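Local coordinates for protein UDP-N-acetylglucosamine 2-epimerase (PDB 3OT5) that probably interconverts UDP-N-acetylglucosamine and UDP-N-acetylmannosamine as a UDP-N-acetylglucosamine 2-epimerase, at residues S59-A65 with I80-L86; P191-T197 with R397-F401; T208-Y213 with I293-F298; I251-R255 with A355-D360. One frame throughout, in Å; residues are numbered along the deposited sequence.

Overall arrangement
From the N terminus, contact 1 comes first: strand 57-63 leads through helix 72-77 to strand 84-85, a short loop closed at one margin of the first parallel sheet. Contact 2 opens on strand 194-196, at the other margin of that sheet, and closes only near the C terminus, where 397-401 returns to it. Contacts 3 and 4 are nested inside this long loop, and they cross, the segments alternating in the order 208-213, 251-255, 293-298, 355-360. Contact 3 lies between the two sheets, where the chain passes from one to the other; contact 4 joins two helices beside the second sheet. The centres of contacts 1 and 4 are about 46 Å apart.

Contact 1. Residues S59-A65 with I80-L86; sequences STVVITA and IKPDIDL
Val-62 pairs with Ile-84, and Ile-63 with Asp-85, where strand 84-85 joins strand 57-63 in parallel. The two strands are linked through helix 72-77, so this is a beta-alpha-beta crossover at the margin of the seven-stranded sheet in a Rossmann-like domain. Ile-63 sits between its two partners, its N giving a 2.8 Å hydrogen bond to Ile-84 O while its O receives Leu-86 N. One step back, Val-61 O is gripped twice in its carbonyl plane, by Asp-83 N at 2.7 Å and more straightly by Ile-84 N.

Asp-83, just ahead of the strand, repays the bond from its side chain. Asp-83 CB leans on Thr-60 CG2 (3.8 Å) and lies near Val-61 O. With CG swung beside its own backbone N (chi1 -59°), the carboxylate carbon passes over Thr-60 CA and brings Asp-83 OD2 to Val-61 N at 3.0 Å, while OD1 turns toward Ser-59 O. The bond to OD2 is almost straight (175°), but the N-H comes down on the carboxylate from above its plane, 54° out of it. The aspartate thus takes up the N-H of Val-61 ahead of the first strand pair.

Val-62 and Ile-84 share one face of the sheet and both touch helix 95-113. On the other face, Val-61 CG2 meets Ile-80 CG2, and these two side chains pack against Val-47 of helix 37-51. Ile-63 crosses the proline beside it, CG1 3.7 Å from Pro-82 CB and the terminal CD1 tighter still, at 3.4 Å from the same carbon.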
loop_
_atom_site.group_PDB
_atom_site.type_symbol
_atom_site.label_atom_id
_atom_site.label_comp_id
_atom_site.label_asym_id
_atom_site.label_seq_id
_atom_site.Cartn_x
_atom_site.Cartn_y
_atom_site.Cartn_z
ATOM N N SER A 59 -4.885 -22.868 2.774
ATOM C CA SER A 59 -5.302 -21.471 2.694
ATOM C C SER A 59 -6.806 -21.289 2.527
ATOM O O SER A 59 -7.377 -21.791 1.588
ATOM C CB SER A 59 -4.583 -20.783 1.537
ATOM O OG SER A 59 -4.941 -19.419 1.464
ATOM N N THR A 60 -7.439 -20.576 3.459
ATOM C CA THR A 60 -8.869 -20.291 3.360
ATOM C C THR A 60 -8.995 -18.782 3.220
ATOM O O THR A 60 -8.602 -18.032 4.108
ATOM C CB THR A 60 -9.679 -20.760 4.581
ATOM O OG1 THR A 60 -9.520 -22.173 4.764
ATOM C CG2 THR A 60 -11.172 -20.457 4.387
ATOM N N VAL A 61 -9.523 -18.335 2.095
ATOM C CA VAL A 61 -9.697 -16.914 1.853
ATOM C C VAL A 61 -11.145 -16.543 2.062
ATOM O O VAL A 61 -12.046 -17.125 1.441
ATOM C CB VAL A 61 -9.271 -16.535 0.452
ATOM C CG1 VAL A 61 -9.697 -15.106 0.140
ATOM C CG2 VAL A 61 -7.746 -16.739 0.291
ATOM N N VAL A 62 -11.344 -15.563 2.940
ATOM C CA VAL A 62 -12.651 -15.068 3.303
ATOM C C VAL A 62 -12.775 -13.597 2.911
ATOM O O VAL A 62 -11.973 -12.757 3.338
ATOM C CB VAL A 62 -12.863 -15.178 4.835
ATOM C CG1 VAL A 62 -14.268 -14.714 5.209
ATOM C CG2 VAL A 62 -12.607 -16.611 5.315
ATOM N N ILE A 63 -13.775 -13.293 2.095
ATOM C CA ILE A 63 -14.024 -11.930 1.667
ATOM C C ILE A 63 -15.157 -11.318 2.480
ATOM O O ILE A 63 -16.177 -11.968 2.748
ATOM C CB ILE A 63 -14.410 -11.865 0.182
ATOM C CG1 ILE A 63 -13.334 -12.521 -0.685
ATOM C CG2 ILE A 63 -14.612 -10.426 -0.250
ATOM C CD1 ILE A 63 -13.664 -12.450 -2.174
ATOM N N THR A 64 -14.961 -10.064 2.866
ATOM C CA THR A 64 -15.927 -9.286 3.635
ATOM C C THR A 64 -15.910 -7.861 3.092
ATOM O O THR A 64 -15.520 -6.929 3.798
ATOM C CB THR A 64 -15.571 -9.241 5.143
ATOM O OG1 THR A 64 -14.230 -8.761 5.302
ATOM C CG2 THR A 64 -15.685 -10.613 5.780
ATOM N N ALA A 65 -16.305 -7.712 1.828
ATOM C CA ALA A 65 -16.326 -6.414 1.143
ATOM C C ALA A 65 -17.655 -5.684 1.313
ATOM O O ALA A 65 -18.671 -6.081 0.737
ATOM C CB ALA A 65 -16.008 -6.604 -0.346
ATOM N N ILE A 80 -6.706 -16.188 -7.367
ATOM C CA ILE A 80 -7.133 -16.550 -6.028
ATOM C C ILE A 80 -8.621 -16.794 -5.993
ATOM O O ILE A 80 -9.415 -15.883 -6.198
ATOM C CB ILE A 80 -6.822 -15.423 -5.021
ATOM C CG1 ILE A 80 -5.317 -15.311 -4.794
ATOM C CG2 ILE A 80 -7.497 -15.693 -3.690
ATOM C CD1 ILE A 80 -4.921 -14.223 -3.806
ATOM N N LYS A 81 -8.995 -18.036 -5.741
ATOM C CA LYS A 81 -10.385 -18.393 -5.651
ATOM C C LYS A 81 -10.742 -18.149 -4.195
ATOM O O LYS A 81 -10.154 -18.774 -3.321
ATOM C CB LYS A 81 -10.576 -19.873 -5.979
ATOM C CG LYS A 81 -9.934 -20.351 -7.286
ATOM C CD LYS A 81 -10.521 -19.698 -8.523
ATOM C CE LYS A 81 -9.886 -20.293 -9.783
ATOM N NZ LYS A 81 -10.444 -19.739 -11.050
ATOM N N PRO A 82 -11.670 -17.214 -3.914
ATOM C CA PRO A 82 -12.037 -16.987 -2.516
ATOM C C PRO A 82 -12.879 -18.156 -2.001
ATOM O O PRO A 82 -13.736 -18.650 -2.726
ATOM C CB PRO A 82 -12.856 -15.704 -2.576
ATOM C CG PRO A 82 -13.453 -15.701 -3.928
ATOM C CD PRO A 82 -12.459 -16.374 -4.833
ATOM N N ASP A 83 -12.639 -18.598 -0.770
ATOM C CA ASP A 83 -13.384 -19.739 -0.220
ATOM C C ASP A 83 -14.752 -19.359 0.354
ATOM O O ASP A 83 -15.731 -20.086 0.184
ATOM C CB ASP A 83 -12.559 -20.477 0.844
ATOM C CG ASP A 83 -11.238 -20.996 0.305
ATOM O OD1 ASP A 83 -11.059 -22.233 0.262
ATOM O OD2 ASP A 83 -10.399 -20.176 -0.134
ATOM N N ILE A 84 -14.807 -18.224 1.039
ATOM C CA ILE A 84 -16.042 -17.749 1.647
ATOM C C ILE A 84 -16.228 -16.276 1.298
ATOM O O ILE A 84 -15.279 -15.488 1.343
ATOM C CB ILE A 84 -16.031 -17.996 3.179
ATOM C CG1 ILE A 84 -15.933 -19.505 3.447
ATOM C CG2 ILE A 84 -17.268 -17.403 3.843
ATOM C CD1 ILE A 84 -15.917 -19.897 4.891
ATOM N N ASP A 85 -17.452 -15.919 0.916
ATOM C CA ASP A 85 -17.764 -14.552 0.536
ATOM C C ASP A 85 -18.972 -14.071 1.319
ATOM O O ASP A 85 -20.095 -14.461 1.028
ATOM C CB ASP A 85 -18.020 -14.468 -0.974
ATOM C CG ASP A 85 -18.193 -13.031 -1.473
ATOM O OD1 ASP A 85 -18.018 -12.801 -2.691
ATOM O OD2 ASP A 85 -18.476 -12.129 -0.657
ATOM N N LEU A 86 -18.724 -13.230 2.323
ATOM C CA LEU A 86 -19.786 -12.675 3.152
ATOM C C LEU A 86 -20.252 -11.357 2.553
ATOM O O LEU A 86 -19.461 -10.426 2.379
ATOM C CB LEU A 86 -19.291 -12.443 4.573
ATOM C CG LEU A 86 -18.718 -13.671 5.267
ATOM C CD1 LEU A 86 -18.279 -13.301 6.665
ATOM C CD2 LEU A 86 -19.749 -14.803 5.298
#

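Contact 2. Residues P191-T197 with R397-F401; sequences PATIFVT and RPEDF
Val-196 and Asp-400 run their backbones close, CA to CA 4.8 Å, where the C-terminal tail passes the outermost strand 194-196. The tail forms no regular strand here. One main-chain bond, Phe-401 N to Val-196 O at 2.7 Å, fastens it, and a water donates both to Val-196 O and to Glu-399 O, bridging the gap just upstream. The N-H of Val-196 itself is taken by a side chain: Asp-400 OD1 receives Val-196 N at 2.9 Å, from above the carboxylate plane. Its other oxygen, OD2, forms a salt bridge with Lys-181, which would favour the charged carboxylate.

Farther up, Arg-397 stretches out fully from CG to NE and lays its guanidinium against the Phe-195 ring, the planes 28° apart. The ring is offset: its CE1 corner sits 3.3 Å from Arg-397 CZ, under the centre of the guanidinium, and CZ of the ring lies below NH1. At the guanidinium edge, Arg-397 NH1 points nearly straight (175°) at Ala-192 O, 2.8 Å away in the 3-10 turn 191-193, which fixes how the flat group is rotated. Pro-398 CD adds an apolar touch to Phe-195 CE1.

The strand is bonded on its inner side to strand 172-175, through His-173 and Ser-175. Ile-194 and Val-196 face helix 178-186, while Pro-398 and Phe-401 rest on helix 380-392, so the tail ties the last helix to the sheet margin.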
loop_
_atom_site.group_PDB
_atom_site.type_symbol
_atom_site.label_atom_id
_atom_site.label_comp_id
_atom_site.label_asym_id
_atom_site.label_seq_id
_atom_site.Cartn_x
_atom_site.Cartn_y
_atom_site.Cartn_z
ATOM N N PRO A 191 8.490 -8.911 22.471
ATOM C CA PRO A 191 9.382 -8.858 21.305
ATOM C C PRO A 191 9.374 -10.144 20.470
ATOM O O PRO A 191 9.450 -10.081 19.254
ATOM C CB PRO A 191 10.783 -8.648 21.920
ATOM C CG PRO A 191 10.549 -8.133 23.316
ATOM C CD PRO A 191 9.190 -8.610 23.741
ATOM N N ALA A 192 9.300 -11.300 21.124
ATOM C CA ALA A 192 9.281 -12.581 20.417
ATOM C C ALA A 192 8.075 -12.735 19.474
ATOM O O ALA A 192 8.074 -13.602 18.601
ATOM C CB ALA A 192 9.317 -13.738 21.416
ATOM N N THR A 193 7.056 -11.898 19.635
ATOM C CA THR A 193 5.872 -11.993 18.784
ATOM C C THR A 193 5.829 -10.974 17.621
ATOM O O THR A 193 4.908 -11.012 16.796
ATOM C CB THR A 193 4.597 -11.829 19.625
ATOM O OG1 THR A 193 4.528 -10.499 20.144
ATOM C CG2 THR A 193 4.577 -12.850 20.779
ATOM N N ILE A 194 6.815 -10.084 17.543
ATOM C CA ILE A 194 6.831 -9.066 16.483
ATOM C C ILE A 194 7.899 -9.343 15.439
ATOM O O ILE A 194 9.062 -9.620 15.771
ATOM C CB ILE A 194 7.108 -7.662 17.049
ATOM C CG1 ILE A 194 6.143 -7.315 18.185
ATOM C CG2 ILE A 194 6.996 -6.621 15.945
ATOM C CD1 ILE A 194 6.591 -6.094 18.962
ATOM N N PHE A 195 7.520 -9.231 14.170
ATOM C CA PHE A 195 8.463 -9.454 13.084
ATOM C C PHE A 195 8.404 -8.324 12.065
ATOM O O PHE A 195 7.357 -8.086 11.484
ATOM C CB PHE A 195 8.159 -10.778 12.373
ATOM C CG PHE A 195 8.285 -11.982 13.250
ATOM C CD1 PHE A 195 9.481 -12.693 13.306
ATOM C CD2 PHE A 195 7.220 -12.409 14.027
ATOM C CE1 PHE A 195 9.605 -13.802 14.115
ATOM C CE2 PHE A 195 7.340 -13.531 14.847
ATOM C CZ PHE A 195 8.528 -14.227 14.885
ATOM N N VAL A 196 9.523 -7.626 11.865
ATOM C CA VAL A 196 9.594 -6.579 10.864
ATOM C C VAL A 196 9.774 -7.375 9.588
ATOM O O VAL A 196 10.822 -7.954 9.343
ATOM C CB VAL A 196 10.795 -5.623 11.043
ATOM C CG1 VAL A 196 10.781 -4.532 9.927
ATOM C CG2 VAL A 196 10.773 -4.980 12.415
ATOM N N THR A 197 8.736 -7.396 8.775
ATOM C CA THR A 197 8.731 -8.164 7.546
ATOM C C THR A 197 8.777 -7.333 6.276
ATOM O O THR A 197 9.061 -7.856 5.196
ATOM C CB THR A 197 7.403 -8.922 7.488
ATOM O OG1 THR A 197 6.334 -7.966 7.475
ATOM C CG2 THR A 197 7.253 -9.826 8.712
ATOM N N ARG A 397 13.389 -19.258 13.505
ATOM C CA ARG A 397 12.724 -17.961 13.611
ATOM C C ARG A 397 13.283 -17.033 12.541
ATOM O O ARG A 397 14.484 -16.797 12.502
ATOM C CB ARG A 397 12.999 -17.342 14.980
ATOM C CG ARG A 397 12.463 -15.936 15.125
ATOM C CD ARG A 397 12.951 -15.257 16.393
ATOM N NE ARG A 397 12.436 -13.891 16.459
ATOM C CZ ARG A 397 11.255 -13.549 16.974
ATOM N NH1 ARG A 397 10.445 -14.473 17.488
ATOM N NH2 ARG A 397 10.880 -12.273 16.969
ATOM N N PRO A 398 12.421 -16.483 11.679
ATOM C CA PRO A 398 12.947 -15.600 10.652
ATOM C C PRO A 398 13.459 -14.308 11.273
ATOM O O PRO A 398 12.886 -13.817 12.236
ATOM C CB PRO A 398 11.731 -15.331 9.780
ATOM C CG PRO A 398 10.587 -15.388 10.725
ATOM C CD PRO A 398 10.947 -16.434 11.736
ATOM N N GLU A 399 14.541 -13.766 10.735
ATOM C CA GLU A 399 15.084 -12.539 11.275
ATOM C C GLU A 399 14.399 -11.375 10.558
ATOM O O GLU A 399 13.890 -11.533 9.448
ATOM C CB GLU A 399 16.602 -12.515 11.111
ATOM C CG GLU A 399 17.313 -11.551 12.048
ATOM C CD GLU A 399 18.816 -11.752 12.043
ATOM O OE1 GLU A 399 19.382 -12.030 10.961
ATOM O OE2 GLU A 399 19.439 -11.620 13.121
ATOM N N ASP A 400 14.363 -10.222 11.215
ATOM C CA ASP A 400 13.733 -9.017 10.667
ATOM C C ASP A 400 14.289 -8.547 9.330
ATOM O O ASP A 400 15.445 -8.807 8.983
ATOM C CB ASP A 400 13.862 -7.859 11.666
ATOM C CG ASP A 400 12.989 -8.039 12.884
ATOM O OD1 ASP A 400 11.996 -8.784 12.792
ATOM O OD2 ASP A 400 13.273 -7.402 13.918
ATOM N N PHE A 401 13.444 -7.854 8.576
ATOM C CA PHE A 401 13.857 -7.288 7.302
ATOM C C PHE A 401 14.853 -6.181 7.619
ATOM O O PHE A 401 14.550 -5.255 8.374
ATOM C CB PHE A 401 12.655 -6.775 6.498
ATOM C CG PHE A 401 13.036 -5.888 5.340
ATOM C CD1 PHE A 401 13.751 -6.392 4.262
ATOM C CD2 PHE A 401 12.664 -4.553 5.324
ATOM C CE1 PHE A 401 14.114 -5.570 3.196
ATOM C CE2 PHE A 401 13.009 -3.728 4.258
ATOM C CZ PHE A 401 13.736 -4.238 3.195
HETATM O O HOH W 1 10.760 -10.861 9.805
#

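Contact 3. Residues T208-Y213 with I293-F298; sequences TVQKDY and IDFHNF
Tyr-213 lays its ring over the side chain of Asn-297: Asn-297 CB sits above the ring centre, 3.4 Å from the centroid in a CH-pi contact, and the amide continues stacked alongside, its plane 11° from the ring's. Tyr-213 CG, anti to the backbone N (chi1 179°), carries the ring out there. At the far end of the ring Tyr-213 OH donates to Asp-294 OD1; the modelled 2.4 Å is very short and doubtful.

Held flat by this ring, the amide of Asn-297 binds the chain on which the ring is carried. Asn-297 OD1 receives Gln-210 N at 2.7 Å, in the carbonyl plane. Asn-297 ND2 spans two backbone oxygens, Thr-208 O across the contact at 3.0 Å and Ile-293 O one turn back in its own helix. The buried amide therefore fixes the turn where helix 200-208 ends. Thr-208 OG1 shares a hydrogen bond with His-296 ND1 (3.0 Å), while His-296 NE2 is bonded to Glu-315.

The contact joins the connection between the two sheets to helix 292-301 of the second one. Tyr-213 and Phe-298 both pack on Leu-218 of helix 216-219, Phe-298 meets His-215 edge-to-face, and Thr-208 touches Phe-78 from the first domain.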
loop_
_atom_site.group_PDB
_atom_site.type_symbol
_atom_site.label_atom_id
_atom_site.label_comp_id
_atom_site.label_asym_id
_atom_site.label_seq_id
_atom_site.Cartn_x
_atom_site.Cartn_y
_atom_site.Cartn_z
ATOM N N THR A 208 1.279 -7.622 -10.085
ATOM C CA THR A 208 0.481 -6.574 -10.756
ATOM C C THR A 208 1.192 -5.956 -11.958
ATOM O O THR A 208 0.543 -5.550 -12.930
ATOM C CB THR A 208 0.116 -5.467 -9.771
ATOM O OG1 THR A 208 1.313 -4.898 -9.258
ATOM C CG2 THR A 208 -0.711 -6.022 -8.612
ATOM N N VAL A 209 2.519 -5.869 -11.879
ATOM C CA VAL A 209 3.329 -5.339 -12.971
ATOM C C VAL A 209 3.465 -6.431 -14.010
ATOM O O VAL A 209 4.030 -7.496 -13.737
ATOM C CB VAL A 209 4.734 -4.930 -12.515
ATOM C CG1 VAL A 209 5.560 -4.485 -13.717
ATOM C CG2 VAL A 209 4.649 -3.828 -11.468
ATOM N N GLN A 210 2.946 -6.161 -15.203
ATOM C CA GLN A 210 2.955 -7.125 -16.283
ATOM C C GLN A 210 4.256 -7.141 -17.064
ATOM O O GLN A 210 4.922 -6.122 -17.207
ATOM C CB GLN A 210 1.823 -6.813 -17.254
ATOM C CG GLN A 210 0.430 -6.824 -16.649
ATOM C CD GLN A 210 -0.646 -6.591 -17.701
ATOM O OE1 GLN A 210 -0.347 -6.237 -18.842
ATOM N NE2 GLN A 210 -1.899 -6.805 -17.325
ATOM N N LYS A 211 4.584 -8.320 -17.586
ATOM C CA LYS A 211 5.773 -8.545 -18.404
ATOM C C LYS A 211 5.881 -7.445 -19.464
ATOM O O LYS A 211 6.874 -6.720 -19.529
ATOM C CB LYS A 211 5.654 -9.919 -19.077
ATOM C CG LYS A 211 6.823 -10.376 -19.937
ATOM C CD LYS A 211 6.415 -11.645 -20.705
ATOM C CE LYS A 211 7.539 -12.262 -21.531
ATOM N NZ LYS A 211 8.589 -12.916 -20.693
ATOM N N ASP A 212 4.840 -7.321 -20.280
ATOM C CA ASP A 212 4.801 -6.328 -21.336
ATOM C C ASP A 212 3.449 -5.614 -21.324
ATOM O O ASP A 212 2.552 -5.937 -22.102
ATOM C CB ASP A 212 5.060 -6.995 -22.690
ATOM C CG ASP A 212 5.228 -5.992 -23.812
ATOM O OD1 ASP A 212 4.911 -4.794 -23.616
ATOM O OD2 ASP A 212 5.688 -6.405 -24.890
ATOM N N TYR A 213 3.321 -4.640 -20.429
ATOM C CA TYR A 213 2.090 -3.867 -20.281
ATOM C C TYR A 213 1.753 -3.072 -21.543
ATOM O O TYR A 213 2.630 -2.597 -22.252
ATOM C CB TYR A 213 2.180 -2.962 -19.053
ATOM C CG TYR A 213 0.968 -2.097 -18.807
ATOM C CD1 TYR A 213 -0.197 -2.635 -18.271
ATOM C CD2 TYR A 213 1.006 -0.725 -19.059
ATOM C CE1 TYR A 213 -1.312 -1.831 -18.022
ATOM C CE2 TYR A 213 -0.098 0.090 -18.804
ATOM C CZ TYR A 213 -1.252 -0.464 -18.290
ATOM O OH TYR A 213 -2.346 0.340 -18.040
ATOM N N ILE A 293 -3.671 -1.110 -10.248
ATOM C CA ILE A 293 -2.905 -2.024 -11.100
ATOM C C ILE A 293 -2.338 -1.330 -12.337
ATOM O O ILE A 293 -1.150 -1.462 -12.630
ATOM C CB ILE A 293 -3.751 -3.241 -11.482
ATOM C CG1 ILE A 293 -4.073 -4.037 -10.212
ATOM C CG2 ILE A 293 -3.010 -4.120 -12.475
ATOM C CD1 ILE A 293 -4.994 -5.181 -10.419
ATOM N N ASP A 294 -3.180 -0.607 -13.074
ATOM C CA ASP A 294 -2.694 0.136 -14.236
ATOM C C ASP A 294 -1.633 1.099 -13.768
ATOM O O ASP A 294 -0.612 1.305 -14.436
ATOM C CB ASP A 294 -3.819 0.907 -14.919
ATOM C CG ASP A 294 -4.676 0.031 -15.804
ATOM O OD1 ASP A 294 -4.118 -0.614 -16.716
ATOM O OD2 ASP A 294 -5.911 0.044 -15.635
ATOM N N PHE A 295 -1.871 1.674 -12.596
ATOM C CA PHE A 295 -0.952 2.625 -12.015
ATOM C C PHE A 295 0.412 1.998 -11.747
ATOM O O PHE A 295 1.439 2.616 -12.031
ATOM C CB PHE A 295 -1.525 3.219 -10.730
ATOM C CG PHE A 295 -0.710 4.345 -10.195
ATOM C CD1 PHE A 295 -0.920 5.636 -10.649
ATOM C CD2 PHE A 295 0.287 4.118 -9.269
ATOM C CE1 PHE A 295 -0.157 6.679 -10.171
ATOM C CE2 PHE A 295 1.056 5.155 -8.792
ATOM C CZ PHE A 295 0.839 6.436 -9.240
ATOM N N HIS A 296 0.445 0.786 -11.193
ATOM C CA HIS A 296 1.736 0.143 -10.952
ATOM C C HIS A 296 2.506 0.002 -12.266
ATOM O O HIS A 296 3.725 0.192 -12.310
ATOM C CB HIS A 296 1.621 -1.237 -10.281
ATOM C CG HIS A 296 1.080 -1.197 -8.884
ATOM N ND1 HIS A 296 0.342 -2.228 -8.342
ATOM C CD2 HIS A 296 1.117 -0.225 -7.941
ATOM C CE1 HIS A 296 -0.009 -1.912 -7.107
ATOM N NE2 HIS A 296 0.443 -0.699 -6.842
ATOM N N ASN A 297 1.784 -0.336 -13.330
ATOM C CA ASN A 297 2.389 -0.499 -14.649
ATOM C C ASN A 297 2.907 0.818 -15.244
ATOM O O ASN A 297 3.933 0.827 -15.931
ATOM C CB ASN A 297 1.424 -1.251 -15.556
ATOM C CG ASN A 297 1.269 -2.717 -15.129
ATOM O OD1 ASN A 297 2.109 -3.565 -15.459
ATOM N ND2 ASN A 297 0.184 -3.017 -14.429
ATOM N N PHE A 298 2.223 1.926 -14.963
ATOM C CA PHE A 298 2.694 3.240 -15.414
ATOM C C PHE A 298 3.895 3.617 -14.600
ATOM O O PHE A 298 4.897 4.112 -15.108
ATOM C CB PHE A 298 1.621 4.321 -15.261
ATOM C CG PHE A 298 0.751 4.476 -16.462
ATOM C CD1 PHE A 298 0.950 5.548 -17.324
ATOM C CD2 PHE A 298 -0.229 3.547 -16.758
ATOM C CE1 PHE A 298 0.173 5.713 -18.440
ATOM C CE2 PHE A 298 -1.022 3.696 -17.880
ATOM C CZ PHE A 298 -0.818 4.784 -18.729
#

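Contact 4. Residues I251-R255 with A355-D360; sequences IVESR and ALDLLD
Arg-255 presents its guanidinium edge to the carboxylate of Asp-360 and one face to Leu-356. On that face CD2 of Leu-356 sits over the centre of the group, 3.9 Å from Arg-255 CZ. At the edge the two planes are nearly coplanar, 22° apart, in a side-on, two-nitrogen salt bridge. Arg-255 NH1 reaches Asp-360 OD2 at 2.6 Å on its syn lone pair, and Arg-255 NE reaches Asp-360 OD1 at 3.0 Å from the syn side, both close to straight. Arg-255 NH2 turns back to Ser-254 O (3.0 Å), approaching from well above that carbonyl's plane. With NE, NH1 and NH2 each holding a bond, the guanidinium cannot easily rotate.

The bend that makes this possible is at chi2 of Arg-255 (-62°), which folds the chain over the end of its own helix, with CG touching Leu-356 CD2 at 3.9 Å. A positive group near that helix end, beside Ser-254 O, is probably favourable. Asp-360 closes the other helix, where its negative charge would be less welcome, and OD1 stands 3.1 Å from the acceptor Leu-356 O; the arginine probably offsets both.

Next to the ion pair the contact turns apolar. Ile-251 CG2 meets Leu-359 CD1 at 3.7 Å, the side chains crossing at about a right angle, while Ile-251 CD1 lies against Ala-355 CB, modelled too close to be trusted.

Helices 240-254 and 348-360 thus meet beside the second parallel sheet: Ile-251 and Ala-355 both rest on Phe-306 of strand 302-307, and Leu-359 touches Tyr-303 of that strand and Thr-258 of strand 258-263.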
loop_
_atom_site.group_PDB
_atom_site.type_symbol
_atom_site.label_atom_id
_atom_site.label_comp_id
_atom_site.label_asym_id
_atom_site.label_seq_id
_atom_site.Cartn_x
_atom_site.Cartn_y
_atom_site.Cartn_z
ATOM N N ILE A 251 7.591 22.450 -16.074
ATOM C CA ILE A 251 8.622 21.412 -16.136
ATOM C C ILE A 251 8.577 20.809 -17.540
ATOM O O ILE A 251 9.612 20.664 -18.211
ATOM C CB ILE A 251 8.396 20.293 -15.077
ATOM C CG1 ILE A 251 8.534 20.839 -13.653
ATOM C CG2 ILE A 251 9.394 19.168 -15.253
ATOM C CD1 ILE A 251 8.124 19.833 -12.567
ATOM N N VAL A 252 7.364 20.486 -17.986
ATOM C CA VAL A 252 7.156 19.909 -19.310
ATOM C C VAL A 252 7.613 20.843 -20.435
ATOM O O VAL A 252 8.270 20.396 -21.375
ATOM C CB VAL A 252 5.687 19.506 -19.523
ATOM C CG1 VAL A 252 5.426 19.148 -20.989
ATOM C CG2 VAL A 252 5.333 18.360 -18.596
ATOM N N GLU A 253 7.282 22.128 -20.340
ATOM C CA GLU A 253 7.696 23.094 -21.373
ATOM C C GLU A 253 9.208 23.322 -21.392
ATOM O O GLU A 253 9.798 23.501 -22.451
ATOM C CB GLU A 253 6.989 24.442 -21.191
ATOM C CG GLU A 253 5.481 24.394 -21.399
ATOM C CD GLU A 253 4.819 25.756 -21.265
ATOM O OE1 GLU A 253 5.532 26.790 -21.307
ATOM O OE2 GLU A 253 3.577 25.798 -21.137
ATOM N N SER A 254 9.825 23.306 -20.215
ATOM C CA SER A 254 11.260 23.537 -20.077
ATOM C C SER A 254 12.121 22.355 -20.502
ATOM O O SER A 254 13.282 22.541 -20.880
ATOM C CB SER A 254 11.581 23.889 -18.625
ATOM O OG SER A 254 10.881 25.056 -18.221
ATOM N N ARG A 255 11.564 21.150 -20.411
ATOM C CA ARG A 255 12.265 19.921 -20.779
ATOM C C ARG A 255 11.428 19.164 -21.803
ATOM O O ARG A 255 10.457 18.476 -21.452
ATOM C CB ARG A 255 12.514 19.061 -19.539
ATOM C CG ARG A 255 13.410 19.717 -18.506
ATOM C CD ARG A 255 14.808 19.989 -19.077
ATOM N NE ARG A 255 15.697 20.564 -18.071
ATOM C CZ ARG A 255 15.823 21.868 -17.826
ATOM N NH1 ARG A 255 16.659 22.272 -16.881
ATOM N NH2 ARG A 255 15.117 22.773 -18.509
ATOM N N ALA A 355 12.219 18.855 -9.433
ATOM C CA ALA A 355 11.986 18.041 -10.615
ATOM C C ALA A 355 13.180 18.168 -11.574
ATOM O O ALA A 355 13.769 17.167 -11.998
ATOM C CB ALA A 355 10.725 18.485 -11.304
ATOM N N LEU A 356 13.531 19.405 -11.908
ATOM C CA LEU A 356 14.643 19.661 -12.820
ATOM C C LEU A 356 15.919 18.994 -12.326
ATOM O O LEU A 356 16.647 18.387 -13.108
ATOM C CB LEU A 356 14.858 21.162 -13.016
ATOM C CG LEU A 356 13.693 21.914 -13.660
ATOM C CD1 LEU A 356 14.093 23.356 -13.976
ATOM C CD2 LEU A 356 13.243 21.215 -14.923
ATOM N N ASP A 357 16.179 19.106 -11.027
ATOM C CA ASP A 357 17.353 18.487 -10.411
ATOM C C ASP A 357 17.446 17.032 -10.842
ATOM O O ASP A 357 18.472 16.595 -11.376
ATOM C CB ASP A 357 17.245 18.556 -8.884
ATOM C CG ASP A 357 18.415 17.888 -8.173
ATOM O OD1 ASP A 357 18.167 17.207 -7.147
ATOM O OD2 ASP A 357 19.568 18.009 -8.646
ATOM N N LEU A 358 16.359 16.296 -10.623
ATOM C CA LEU A 358 16.287 14.876 -10.973
ATOM C C LEU A 358 16.372 14.634 -12.474
ATOM O O LEU A 358 17.018 13.686 -12.925
ATOM C CB LEU A 358 15.001 14.253 -10.419
ATOM C CG LEU A 358 14.931 14.202 -8.896
ATOM C CD1 LEU A 358 13.594 13.640 -8.422
ATOM C CD2 LEU A 358 16.081 13.377 -8.364
ATOM N N LEU A 359 15.722 15.489 -13.251
ATOM C CA LEU A 359 15.755 15.351 -14.700
ATOM C C LEU A 359 17.130 15.676 -15.323
ATOM O O LEU A 359 17.559 15.001 -16.261
ATOM C CB LEU A 359 14.671 16.229 -15.335
ATOM C CG LEU A 359 13.235 15.775 -15.068
ATOM C CD1 LEU A 359 12.239 16.842 -15.495
ATOM C CD2 LEU A 359 12.953 14.441 -15.770
ATOM N N ASP A 360 17.829 16.671 -14.781
ATOM C CA ASP A 360 19.124 17.109 -15.349
ATOM C C ASP A 360 20.370 16.424 -14.803
ATOM O O ASP A 360 21.437 16.457 -15.432
ATOM C CB ASP A 360 19.288 18.610 -15.127
ATOM C CG ASP A 360 18.124 19.411 -15.668
ATOM O OD1 ASP A 360 17.131 18.804 -16.130
ATOM O OD2 ASP A 360 18.191 20.653 -15.612
#